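Local coordinates for prophenoloxidase b (Marsupenaeus japonicus, PDB 3WKY), which is the inactive precursor of a crustacean haemolymph type 3 copper phenoloxidase that, once activated, probably oxidises phenols to quinones, at residues A[502-506]-A[628-634]; A[519-523]-A[642-648]. All coordinates share one frame. Residues are numbered along the deposited sequence.

Interaction 1 of 2, residues A[502-506]-A[628-634]; sequences KLRIF and DPWPMGY
Residues 502-506 are extended, on strand 501-509, so Lys502, Arg504 and Phe506 direct CA-to-CB toward the irregular segment 628-634. Side chains span the gap: the nearest CA pairs are Arg504–Tyr634 (8.3 Å), Phe506–Gly633 (8.5 Å) and Lys502–Asp628 (9.3 Å). Arg504 (chi1 m, chi2 and chi3 t, chi4 −87°) forms a salt bridge with Asp628 (chi1 t): NH1–OD2 2.9 Å, NH2–OD2 3.0 Å and a weak NH2–OD1 bond, 3.3 Å. Asp628 OD1 also accepts from Trp630 N (3.1 Å), an Asx turn. Trp630 (chi1 m) brings CD1 obliquely to 3.4 Å from Arg504 NH2. Tyr634 (chi1 t) lays CD1 over one guanidinium face, 3.6 Å from Arg504 NE; its hydroxyl bonds to Gln418 O. Pro631 to Tyr634 form a type II turn whose third residue, Gly633, has phi 90°; a CB there would jam against the preceding carbonyl O, which calls for glycine. Phe506 (chi1 m) sets CZ 3.8 Å from Gly633 CA. Water links Lys502 NZ (chi t, t, m, t; 2.6 Å) to Asp628 OD2 (3.2 Å). The loop lies between the Ig-like-domain sheet and helix 218-239 of the copper-containing domain: Asp628 O and Trp630 O accept from Arg217, and Met632 packs on Leu221 and Tyr224. Partly exposed Asp628 thus neutralises buried Arg504, whose NH1 also donates to water held by Tyr634 O.

Interaction 2 of 2, residues A[519-523]-A[642-648]; sequences NYASL and KATIEDF
Two short helices of the Ig-like domain, 520-523 and 645-650, meet at their side-chain-capped N-termini, with Tyr520 CA and Thr644 CA 4.4 Å apart. A backbone bond and an apolar cluster of Tyr520, Leu523, Ile645 and Phe648 join them. Asn519, N-cap of the first (chi1 p), accepts from Ser522 N through OD1 at 2.9 Å. Along the second segment, Lys642 O packs against Tyr520 CB at 3.6 Å. Ala643 O makes the direct polar link, accepting from Tyr520 N at 2.9 Å (N-H...O 167°); it also accepts from a water, 2.9 Å away, that lies 2.9 Å from Ala521 N. Thr644 (chi1 p) is an N-cap, its OG1 3.0 Å from Asp647 N. Ile645 (chi1 t, chi2 p) sets CG2 3.6 Å from Leu523 CD1 and CD1 4.2 Å from Tyr520 CD2. Phe648 (chi1 t) receives Tyr520 CE2 over one face, 3.8 Å from its CG; the planes meet obliquely at 50°. Tyr520 (chi1 t) bonds through its hydroxyl to Arg638 O. Leu523 and Ile645 face strand 588-598 at His591, Ile645 and Phe648 face Leu657 and Met655 of strand 655-664, and Ala521 and Ala643 pack on Val516 and Lys517 of the second subunit.

How the interactions relate
Both contacts belong to the Ig-like domain, and their centres lie 18 Å apart, with nearest atoms about 8 Å from each other and no touch. Their segments alternate along the chain, in the order 502-506, 519-523, 628-634, 642-648, so both contacts tie the region of strand 501-509 and helix 520-523 to the segment following strand 588-598. That strand is common ground, meeting Arg504 and Tyr634 at Thr597 and Met595 in interaction 1, and Leu523 and Ile645 at His591 in interaction 2. Each also borders the second subunit. Neither includes a residue of the Cu2-O2 pocket, whose histidines, such as His199 and His397, belong to the copper-containing domain.

Interaction 1 of 2, residues A[502-506]-A[628-634]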
# COMPACT_ATOMS: atom_id res chain seq x y z
N LYS A 502 -5.98 -53.40 -21.74
CA LYS A 502 -6.74 -52.16 -21.65
C LYS A 502 -5.96 -51.08 -22.41
O LYS A 502 -4.77 -50.89 -22.18
CB LYS A 502 -6.94 -51.76 -20.18
CG LYS A 502 -7.40 -50.32 -19.99
CD LYS A 502 -8.09 -50.14 -18.63
CE LYS A 502 -9.57 -50.48 -18.74
NZ LYS A 502 -10.27 -50.36 -17.43
N LEU A 503 -6.62 -50.43 -23.36
CA LEU A 503 -6.00 -49.33 -24.09
C LEU A 503 -6.29 -48.05 -23.31
O LEU A 503 -7.40 -47.84 -22.84
CB LEU A 503 -6.57 -49.23 -25.50
CG LEU A 503 -5.97 -50.26 -26.47
CD1 LEU A 503 -6.73 -50.25 -27.79
CD2 LEU A 503 -4.50 -49.94 -26.70
N ARG A 504 -5.26 -47.22 -23.15
CA ARG A 504 -5.40 -45.98 -22.39
C ARG A 504 -4.90 -44.88 -23.29
O ARG A 504 -3.73 -44.87 -23.67
CB ARG A 504 -4.53 -46.05 -21.15
CG ARG A 504 -4.86 -47.21 -20.24
CD ARG A 504 -3.88 -47.31 -19.12
NE ARG A 504 -4.13 -48.48 -18.29
CZ ARG A 504 -4.96 -48.52 -17.26
NH1 ARG A 504 -5.62 -47.42 -16.88
NH2 ARG A 504 -5.12 -49.65 -16.59
N ILE A 505 -5.79 -43.97 -23.66
CA ILE A 505 -5.47 -42.97 -24.67
C ILE A 505 -5.72 -41.57 -24.10
O ILE A 505 -6.80 -41.31 -23.59
CB ILE A 505 -6.34 -43.19 -25.91
CG1 ILE A 505 -6.08 -44.61 -26.44
CG2 ILE A 505 -6.03 -42.14 -26.96
CD1 ILE A 505 -6.57 -44.88 -27.84
N PHE A 506 -4.71 -40.70 -24.18
CA PHE A 506 -4.81 -39.35 -23.58
C PHE A 506 -4.35 -38.29 -24.57
O PHE A 506 -3.54 -38.57 -25.46
CB PHE A 506 -3.98 -39.27 -22.29
CG PHE A 506 -4.53 -40.08 -21.15
CD1 PHE A 506 -4.23 -41.43 -21.01
CD2 PHE A 506 -5.38 -39.49 -20.21
CE1 PHE A 506 -4.76 -42.18 -19.96
CE2 PHE A 506 -5.91 -40.23 -19.16
CZ PHE A 506 -5.59 -41.57 -19.03
N ASP A 628 -10.56 -51.11 -12.50
CA ASP A 628 -9.13 -50.97 -12.71
C ASP A 628 -8.42 -50.60 -11.40
O ASP A 628 -8.78 -49.61 -10.75
CB ASP A 628 -8.98 -49.86 -13.75
CG ASP A 628 -7.55 -49.59 -14.14
OD1 ASP A 628 -6.67 -50.39 -13.78
OD2 ASP A 628 -7.34 -48.56 -14.83
N PRO A 629 -7.41 -51.39 -10.98
CA PRO A 629 -6.72 -51.03 -9.74
C PRO A 629 -5.74 -49.85 -9.90
O PRO A 629 -5.35 -49.27 -8.88
CB PRO A 629 -5.96 -52.30 -9.38
CG PRO A 629 -5.68 -52.94 -10.71
CD PRO A 629 -6.89 -52.64 -11.56
N TRP A 630 -5.36 -49.51 -11.12
CA TRP A 630 -4.38 -48.43 -11.34
C TRP A 630 -5.01 -47.08 -10.99
O TRP A 630 -6.22 -46.91 -11.09
CB TRP A 630 -3.87 -48.44 -12.78
CG TRP A 630 -3.05 -49.68 -13.07
CD1 TRP A 630 -3.43 -50.76 -13.81
CD2 TRP A 630 -1.72 -49.95 -12.61
NE1 TRP A 630 -2.42 -51.70 -13.84
CE2 TRP A 630 -1.35 -51.23 -13.11
CE3 TRP A 630 -0.79 -49.25 -11.82
CZ2 TRP A 630 -0.11 -51.82 -12.84
CZ3 TRP A 630 0.45 -49.83 -11.56
CH2 TRP A 630 0.78 -51.11 -12.07
N PRO A 631 -4.18 -46.11 -10.56
CA PRO A 631 -4.78 -44.80 -10.24
C PRO A 631 -5.45 -44.20 -11.48
O PRO A 631 -5.01 -44.47 -12.60
CB PRO A 631 -3.57 -43.96 -9.84
CG PRO A 631 -2.60 -44.95 -9.26
CD PRO A 631 -2.76 -46.18 -10.18
N MET A 632 -6.51 -43.42 -11.30
CA MET A 632 -7.16 -42.79 -12.44
C MET A 632 -6.18 -41.85 -13.16
O MET A 632 -5.53 -41.01 -12.52
CB MET A 632 -8.39 -42.01 -11.99
CG MET A 632 -9.45 -42.91 -11.33
SD MET A 632 -10.85 -41.96 -10.74
CE MET A 632 -11.40 -43.00 -9.40
N GLY A 633 -6.09 -42.00 -14.48
CA GLY A 633 -5.17 -41.21 -15.28
C GLY A 633 -3.80 -41.85 -15.44
O GLY A 633 -2.92 -41.26 -16.08
N TYR A 634 -3.61 -43.04 -14.88
CA TYR A 634 -2.36 -43.78 -15.01
C TYR A 634 -2.03 -43.97 -16.48
O TYR A 634 -2.93 -44.20 -17.29
CB TYR A 634 -2.50 -45.14 -14.30
CG TYR A 634 -1.56 -46.24 -14.77
CD1 TYR A 634 -1.92 -47.09 -15.80
CD2 TYR A 634 -0.35 -46.47 -14.12
CE1 TYR A 634 -1.07 -48.12 -16.21
CE2 TYR A 634 0.51 -47.51 -14.53
CZ TYR A 634 0.13 -48.32 -15.57
OH TYR A 634 0.97 -49.35 -15.98
O HOH W 1 -10.10 -48.02 -16.31
O HOH W 2 -5.53 -44.70 -17.70

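Interaction 2 of 2, residues A[519-523]-A[642-648]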
# COMPACT_ATOMS: atom_id res chain seq x y z
N ASN A 519 7.62 -30.02 -21.80
CA ASN A 519 8.33 -31.21 -21.34
C ASN A 519 7.38 -32.16 -20.60
O ASN A 519 6.20 -31.85 -20.44
CB ASN A 519 9.56 -30.86 -20.50
CG ASN A 519 9.22 -30.14 -19.19
OD1 ASN A 519 8.06 -30.03 -18.79
ND2 ASN A 519 10.26 -29.68 -18.50
N TYR A 520 7.89 -33.32 -20.18
CA TYR A 520 7.08 -34.29 -19.47
C TYR A 520 6.41 -33.69 -18.23
O TYR A 520 5.22 -33.89 -18.00
CB TYR A 520 7.92 -35.52 -19.07
CG TYR A 520 7.14 -36.58 -18.32
CD1 TYR A 520 6.90 -36.46 -16.96
CD2 TYR A 520 6.64 -37.71 -18.98
CE1 TYR A 520 6.18 -37.42 -16.27
CE2 TYR A 520 5.91 -38.68 -18.30
CZ TYR A 520 5.69 -38.53 -16.94
OH TYR A 520 4.98 -39.48 -16.24
N ALA A 521 7.19 -32.98 -17.42
CA ALA A 521 6.66 -32.40 -16.18
C ALA A 521 5.48 -31.44 -16.41
O ALA A 521 4.50 -31.45 -15.66
CB ALA A 521 7.77 -31.71 -15.39
N SER A 522 5.59 -30.61 -17.44
CA SER A 522 4.53 -29.65 -17.75
C SER A 522 3.31 -30.34 -18.34
O SER A 522 2.18 -29.93 -18.07
CB SER A 522 5.03 -28.58 -18.73
OG SER A 522 6.13 -27.88 -18.17
N LEU A 523 3.53 -31.39 -19.13
CA LEU A 523 2.43 -32.10 -19.75
C LEU A 523 1.54 -32.82 -18.74
O LEU A 523 0.36 -33.04 -19.00
CB LEU A 523 2.95 -33.10 -20.81
CG LEU A 523 3.50 -32.47 -22.08
CD1 LEU A 523 4.21 -33.54 -22.96
CD2 LEU A 523 2.39 -31.82 -22.87
N LYS A 642 12.38 -39.31 -17.02
CA LYS A 642 12.44 -38.92 -18.43
C LYS A 642 12.03 -37.46 -18.60
O LYS A 642 11.02 -37.02 -18.03
CB LYS A 642 11.53 -39.81 -19.29
CG LYS A 642 11.96 -41.28 -19.31
CD LYS A 642 13.34 -41.45 -19.93
CE LYS A 642 13.73 -42.92 -20.05
NZ LYS A 642 13.86 -43.58 -18.73
N ALA A 643 12.81 -36.73 -19.38
CA ALA A 643 12.58 -35.29 -19.55
C ALA A 643 11.41 -34.98 -20.46
O ALA A 643 10.74 -33.97 -20.28
CB ALA A 643 13.84 -34.61 -20.07
N THR A 644 11.17 -35.82 -21.46
CA THR A 644 10.12 -35.56 -22.45
C THR A 644 9.15 -36.72 -22.56
O THR A 644 9.47 -37.85 -22.15
CB THR A 644 10.72 -35.25 -23.83
OG1 THR A 644 11.41 -36.41 -24.33
CG2 THR A 644 11.70 -34.08 -23.75
N ILE A 645 7.96 -36.46 -23.10
CA ILE A 645 6.98 -37.52 -23.29
C ILE A 645 7.52 -38.47 -24.36
O ILE A 645 7.31 -39.67 -24.28
CB ILE A 645 5.56 -36.98 -23.64
CG1 ILE A 645 4.54 -38.12 -23.66
CG2 ILE A 645 5.56 -36.18 -24.94
CD1 ILE A 645 4.38 -38.82 -22.30
N GLU A 646 8.26 -37.93 -25.33
CA GLU A 646 8.93 -38.75 -26.34
C GLU A 646 9.90 -39.76 -25.71
O GLU A 646 9.85 -40.97 -26.03
CB GLU A 646 9.67 -37.85 -27.35
CG GLU A 646 8.74 -37.02 -28.24
CD GLU A 646 8.31 -35.67 -27.63
OE1 GLU A 646 8.51 -35.44 -26.41
OE2 GLU A 646 7.76 -34.84 -28.38
N ASP A 647 10.79 -39.29 -24.84
CA ASP A 647 11.74 -40.17 -24.15
C ASP A 647 11.01 -41.20 -23.30
O ASP A 647 11.43 -42.36 -23.23
CB ASP A 647 12.70 -39.38 -23.26
CG ASP A 647 13.75 -38.62 -24.05
OD1 ASP A 647 13.84 -38.80 -25.29
OD2 ASP A 647 14.50 -37.84 -23.43
N PHE A 648 9.95 -40.78 -22.64
CA PHE A 648 9.16 -41.67 -21.79
C PHE A 648 8.57 -42.83 -22.59
O PHE A 648 8.70 -43.98 -22.21
CB PHE A 648 8.03 -40.86 -21.14
CG PHE A 648 7.14 -41.67 -20.23
CD1 PHE A 648 7.57 -42.06 -18.97
CD2 PHE A 648 5.84 -42.00 -20.62
CE1 PHE A 648 6.75 -42.80 -18.12
CE2 PHE A 648 5.01 -42.74 -19.77
CZ PHE A 648 5.47 -43.13 -18.52
O HOH W 3 10.11 -32.97 -17.60